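Side-chain contacts in sensor histidine kinase (Pseudomonas syringae pv. tomato, PDB 3CIT), which is a putative two-component sensor kinase, whose GAF domain is the part in this structure and probably serves in sensing and dimerization: residues Gln22-Leu27 against Ala142-Asn147; Ala42-Asp47 against Gly128-Ser133. All coordinates share one frame; numbering follows the deposited sequence. Where two conformers were deposited one is given.

Both contacts use helix 128-156, the last helix of the domain, with centres about 20 Å apart and no touch between them. Interaction 1 sets the middle of that helix beside the end of helix 3-26; interaction 2 joins its first turns to the end of helix 29-43. Along the chain, interaction 2 lies nested inside the loop closed by interaction 1. The first is partly buried and apolar in character, aliphatic carbons against an imidazole ring. The second is a surface contact of mixed chemistry, with a carboxylate, a phenyl ring, a valine and a bridging water. Both lie within reach of the second subunit.

Interaction 1: Gln22-Leu27 against Ala142-Asn147; sequences QELIQL and AAHLEN
L24 and H144 mark the closest approach of the two segments' CA atoms, 7.5 Å apart, with L24 on helix 3-26 and H144 midway along helix 128-156. Both CB atoms point toward the opposite helix, and the H144 ring lies between them. L24 meets one ring carbon, CD2, with two atoms: CB at 3.8 Å and CD1 at 3.9 Å. I25 meets the ring at CE1, across NE2 from CD2. Its CA-CB bond points away from helix 128-156, but the chain folds back (chi2 -70°) and brings CD1 to 3.3 Å from H144 CE1, a tight methyl-to-ring approach. The same methyl lies 3.7 Å from H144 NE2. Both side chains meet the imidazole at a slant, so that, across this contact, the ring meets aliphatic carbon at CD2 and CE1. I25 is exposed and borders the contact on the solvent side, whereas L24 is buried and also packs on M32 and V36 of helix 29-43. One turn on from H144, N147 ND2 hydrogen-bonds to N147 OD1 of the second subunit, and A143 packs on L140 of that subunit. Here the helices flanking a GAF domain lie side by side over helix 29-43, while helix 128-156 also faces the partner subunit, consistent with a GAF domain that dimerizes through its terminal helices.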
loop_
_atom_site.group_PDB
_atom_site.type_symbol
_atom_site.label_atom_id
_atom_site.label_comp_id
_atom_site.label_asym_id
_atom_site.label_seq_id
_atom_site.Cartn_x
_atom_site.Cartn_y
_atom_site.Cartn_z
ATOM N N GLN A 22 19.867 -5.894 7.074
ATOM C CA GLN A 22 20.980 -6.823 7.326
ATOM C C GLN A 22 21.271 -6.855 8.819
ATOM O O GLN A 22 21.512 -7.922 9.406
ATOM C CB GLN A 22 22.275 -6.423 6.540
ATOM C CG GLN A 22 22.391 -7.003 5.089
ATOM C CD GLN A 22 23.411 -6.272 4.152
ATOM O OE1 GLN A 22 24.148 -5.360 4.573
ATOM N NE2 GLN A 22 23.444 -6.690 2.867
ATOM N N GLU A 23 21.260 -5.684 9.434
ATOM C CA GLU A 23 21.609 -5.564 10.840
ATOM C C GLU A 23 20.579 -6.113 11.792
ATOM O O GLU A 23 20.948 -6.625 12.841
ATOM C CB GLU A 23 21.868 -4.117 11.168
ATOM C CG GLU A 23 23.099 -3.669 10.478
ATOM C CD GLU A 23 23.446 -2.270 10.814
ATOM O OE1 GLU A 23 23.356 -1.420 9.894
ATOM O OE2 GLU A 23 23.819 -2.048 11.993
ATOM N N LEU A 24 19.297 -5.996 11.441
ATOM C CA LEU A 24 18.233 -6.569 12.261
ATOM C C LEU A 24 18.453 -8.044 12.540
ATOM O O LEU A 24 18.107 -8.509 13.614
ATOM C CB LEU A 24 16.864 -6.393 11.610
ATOM C CG LEU A 24 16.365 -4.961 11.594
ATOM C CD1 LEU A 24 14.971 -4.902 10.951
ATOM C CD2 LEU A 24 16.365 -4.413 13.019
ATOM N N ILE A 25 19.032 -8.757 11.577
ATOM C CA ILE A 25 19.277 -10.189 11.696
ATOM C C ILE A 25 20.241 -10.412 12.875
ATOM O O ILE A 25 20.059 -11.317 13.684
ATOM C CB ILE A 25 19.907 -10.772 10.415
ATOM C CG1 ILE A 25 19.100 -10.415 9.156
ATOM C CG2 ILE A 25 20.067 -12.301 10.538
ATOM C CD1 ILE A 25 17.766 -11.086 9.032
ATOM N N GLN A 26 21.236 -9.536 12.979
ATOM C CA GLN A 26 22.304 -9.631 13.990
ATOM C C GLN A 26 21.942 -9.261 15.441
ATOM O O GLN A 26 22.631 -9.693 16.379
ATOM C CB GLN A 26 23.462 -8.719 13.552
ATOM C CG GLN A 26 24.038 -9.032 12.174
ATOM C CD GLN A 26 24.525 -10.467 12.067
ATOM O OE1 GLN A 26 25.132 -11.005 12.999
ATOM N NE2 GLN A 26 24.278 -11.092 10.918
ATOM N N LEU A 27 20.896 -8.463 15.631
ATOM C CA LEU A 27 20.635 -7.795 16.909
ATOM C C LEU A 27 19.539 -8.439 17.766
ATOM O O LEU A 27 18.567 -8.985 17.231
ATOM C CB LEU A 27 20.210 -6.342 16.667
ATOM C CG LEU A 27 21.160 -5.345 16.005
ATOM C CD1 LEU A 27 20.392 -4.065 15.580
ATOM C CD2 LEU A 27 22.301 -5.014 16.941
ATOM N N ALA A 142 8.871 -5.698 12.091
ATOM C CA ALA A 142 7.751 -6.521 12.516
ATOM C C ALA A 142 8.009 -8.005 12.363
ATOM O O ALA A 142 7.719 -8.777 13.275
ATOM C CB ALA A 142 6.432 -6.115 11.770
ATOM N N ALA A 143 8.539 -8.414 11.209
ATOM C CA ALA A 143 8.749 -9.831 10.949
ATOM C C ALA A 143 9.681 -10.444 11.980
ATOM O O ALA A 143 9.475 -11.572 12.453
ATOM C CB ALA A 143 9.304 -10.058 9.504
ATOM N N HIS A 144 10.717 -9.691 12.305
ATOM C CA HIS A 144 11.749 -10.119 13.239
ATOM C C HIS A 144 11.271 -10.096 14.694
ATOM O O HIS A 144 11.571 -11.008 15.458
ATOM C CB HIS A 144 13.006 -9.253 13.041
ATOM C CG HIS A 144 13.687 -9.504 11.731
ATOM N ND1 HIS A 144 14.143 -10.757 11.362
ATOM C CD2 HIS A 144 13.966 -8.683 10.692
ATOM C CE1 HIS A 144 14.652 -10.696 10.146
ATOM N NE2 HIS A 144 14.567 -9.447 9.720
ATOM N N LEU A 145 10.519 -9.069 15.067
ATOM C CA LEU A 145 9.934 -8.990 16.409
ATOM C C LEU A 145 8.914 -10.111 16.618
ATOM O O LEU A 145 8.852 -10.725 17.685
ATOM C CB LEU A 145 9.277 -7.635 16.652
ATOM C CG LEU A 145 10.203 -6.424 16.843
ATOM C CD1 LEU A 145 9.374 -5.153 16.992
ATOM C CD2 LEU A 145 11.138 -6.646 18.071
ATOM N N GLU A 146 8.123 -10.379 15.590
ATOM C CA GLU A 146 7.135 -11.449 15.653
ATOM C C GLU A 146 7.795 -12.811 15.769
ATOM O O GLU A 146 7.397 -13.630 16.595
ATOM C CB GLU A 146 6.223 -11.397 14.438
ATOM C CG GLU A 146 5.198 -12.496 14.434
ATOM C CD GLU A 146 4.338 -12.447 13.237
ATOM O OE1 GLU A 146 4.858 -12.726 12.133
ATOM O OE2 GLU A 146 3.158 -12.074 13.391
ATOM N N ASN A 147 8.835 -13.038 14.972
ATOM C CA ASN A 147 9.620 -14.257 15.102
ATOM C C ASN A 147 10.065 -14.483 16.550
ATOM O O ASN A 147 9.786 -15.537 17.129
ATOM C CB ASN A 147 10.822 -14.227 14.145
ATOM C CG ASN A 147 11.536 -15.560 14.073
ATOM O OD1 ASN A 147 12.584 -15.721 14.687
ATOM N ND2 ASN A 147 10.960 -16.526 13.355
#

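Interaction 2: Ala42-Asp47 against Gly128-Ser133; sequences AFVAMD and GEDIES
F43 and D130 cross at a slant, the phenyl ring and the carboxylate turned 70° from each other. The ring carbon F43 CE2 lies 3.3 Å from D130 OD1, and the oxygen approaches the ring obliquely. F43 holds CG anti to its backbone nitrogen (chi1 -166°), which extends the ring from the end of helix 29-43 toward the first turns of helix 128-156. V44 comes alongside the other part of the aspartate: its CG1 methyl rests 3.9 Å from D130 CB, the two side chains running past each other in opposite directions. The aspartate side chain is thus met by the ring at OD1 and by a methyl at CB, but its stronger polar partner is R13 of helix 3-26, whose NE forms a salt bridge with OD1. The R13 side chain also touches that of F43, and so joins the charged and aromatic halves of the contact. The second oxygen, OD2, takes a hydrogen bond from a water at 2.7 Å; that water also donates to F43 O at 2.8 Å and links the aspartate to the outgoing backbone. Within helix 128-156, S133 OG donates to E129 O at 2.7 Å, adding to the backbone bond from S133 N to the same carbonyl. Helix 29-43 ends in a Schellman motif with A45, at positive phi, as its C-prime residue, before the chain enters strand 48-53. In this GAF domain the contact fastens that helix end, just ahead of the sheet, to the start of the C-terminal helix.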
loop_
_atom_site.group_PDB
_atom_site.type_symbol
_atom_site.label_atom_id
_atom_site.label_comp_id
_atom_site.label_asym_id
_atom_site.label_seq_id
_atom_site.Cartn_x
_atom_site.Cartn_y
_atom_site.Cartn_z
ATOM N N ALA A 42 16.018 9.817 11.945
ATOM C CA ALA A 42 17.084 10.535 11.274
ATOM C C ALA A 42 16.808 10.674 9.787
ATOM O O ALA A 42 17.067 11.733 9.192
ATOM C CB ALA A 42 18.475 9.842 11.510
ATOM N N PHE A 43 16.269 9.610 9.205
ATOM C CA PHE A 43 16.092 9.512 7.751
ATOM C C PHE A 43 15.203 10.626 7.217
ATOM O O PHE A 43 15.461 11.175 6.164
ATOM C CB PHE A 43 15.548 8.146 7.337
ATOM C CG PHE A 43 15.674 7.894 5.854
ATOM C CD1 PHE A 43 16.919 7.678 5.282
ATOM C CD2 PHE A 43 14.565 7.914 5.029
ATOM C CE1 PHE A 43 17.048 7.475 3.887
ATOM C CE2 PHE A 43 14.715 7.701 3.632
ATOM C CZ PHE A 43 15.941 7.499 3.094
ATOM N N VAL A 44 14.187 10.988 7.989
ATOM C CA VAL A 44 13.235 12.027 7.583
ATOM C C VAL A 44 13.308 13.287 8.453
ATOM O O VAL A 44 12.407 14.121 8.405
ATOM C CB VAL A 44 11.774 11.480 7.493
ATOM C CG1 VAL A 44 11.605 10.531 6.272
ATOM C CG2 VAL A 44 11.330 10.846 8.817
ATOM N N ALA A 45 14.384 13.406 9.223
ATOM C CA ALA A 45 14.676 14.566 10.043
ATOM C C ALA A 45 13.496 14.874 10.981
ATOM O O ALA A 45 13.099 16.021 11.125
ATOM C CB ALA A 45 14.997 15.775 9.134
HETATM N N MSE A 46 12.938 13.841 11.596
HETATM C CA MSE A 46 11.882 14.025 12.604
HETATM C C MSE A 46 12.487 13.772 13.986
HETATM O O MSE A 46 13.135 12.755 14.195
HETATM C CB MSE A 46 10.687 13.114 12.267
HETATM C CG MSE A 46 10.052 13.565 10.919
HETATM SE SE MSE A 46 8.435 12.612 10.386
HETATM C CE MSE A 46 7.150 13.207 11.729
ATOM N N ASP A 47 12.296 14.724 14.897
ATOM C CA ASP A 47 13.076 14.776 16.133
ATOM C C ASP A 47 12.567 13.956 17.302
ATOM O O ASP A 47 13.230 13.921 18.331
ATOM C CB ASP A 47 13.408 16.227 16.561
ATOM C CG ASP A 47 12.198 17.085 16.863
ATOM O OD1 ASP A 47 11.021 16.634 16.793
ATOM O OD2 ASP A 47 12.425 18.271 17.226
ATOM N N GLY A 128 6.897 10.868 -0.629
ATOM C CA GLY A 128 6.191 9.603 -0.618
ATOM C C GLY A 128 7.098 8.390 -0.601
ATOM O O GLY A 128 6.809 7.411 0.096
ATOM N N GLU A 129 8.203 8.433 -1.334
ATOM C CA GLU A 129 9.048 7.249 -1.379
ATOM C C GLU A 129 9.953 7.094 -0.131
ATOM O O GLU A 129 10.438 5.994 0.159
ATOM C CB GLU A 129 9.846 7.206 -2.664
ATOM C CG GLU A 129 9.884 5.852 -3.216
ATOM C CD GLU A 129 10.519 5.812 -4.549
ATOM O OE1 GLU A 129 11.602 6.421 -4.728
ATOM O OE2 GLU A 129 9.900 5.164 -5.410
ATOM N N ASP A 130 10.188 8.188 0.586
ATOM C CA ASP A 130 10.718 8.097 1.946
ATOM C C ASP A 130 9.719 7.394 2.855
ATOM O O ASP A 130 10.088 6.522 3.623
ATOM C CB ASP A 130 11.079 9.477 2.530
ATOM C CG ASP A 130 12.333 10.073 1.945
ATOM O OD1 ASP A 130 13.090 9.360 1.246
ATOM O OD2 ASP A 130 12.585 11.251 2.243
ATOM N N ILE A 131 8.451 7.795 2.775
ATOM C CA ILE A 131 7.403 7.171 3.560
ATOM C C ILE A 131 7.265 5.679 3.258
ATOM O O ILE A 131 7.235 4.865 4.182
ATOM C CB ILE A 131 6.054 7.886 3.376
ATOM C CG1 ILE A 131 6.126 9.297 3.976
ATOM C CG2 ILE A 131 4.912 7.052 4.082
ATOM C CD1 ILE A 131 4.872 10.149 3.763
ATOM N N GLU A 132 7.256 5.325 1.968
ATOM C CA GLU A 132 7.208 3.932 1.561
ATOM C C GLU A 132 8.404 3.101 2.064
ATOM O O GLU A 132 8.237 1.961 2.453
ATOM C CB GLU A 132 7.159 3.821 0.037
ATOM C CG GLU A 132 5.891 4.223 -0.606
ATOM C CD GLU A 132 5.942 3.904 -2.127
ATOM O OE1 GLU A 132 6.614 4.598 -2.859
ATOM O OE2 GLU A 132 5.307 2.950 -2.550
ATOM N N SER A 133 9.595 3.685 2.051
ATOM C CA SER A 133 10.793 3.035 2.569
ATOM C C SER A 133 10.680 2.820 4.079
ATOM O O SER A 133 10.989 1.728 4.575
ATOM C CB SER A 133 12.038 3.861 2.185
ATOM O OG SER A 133 12.137 3.933 0.784
HETATM O O HOH W 1 14.567 12.254 3.751
#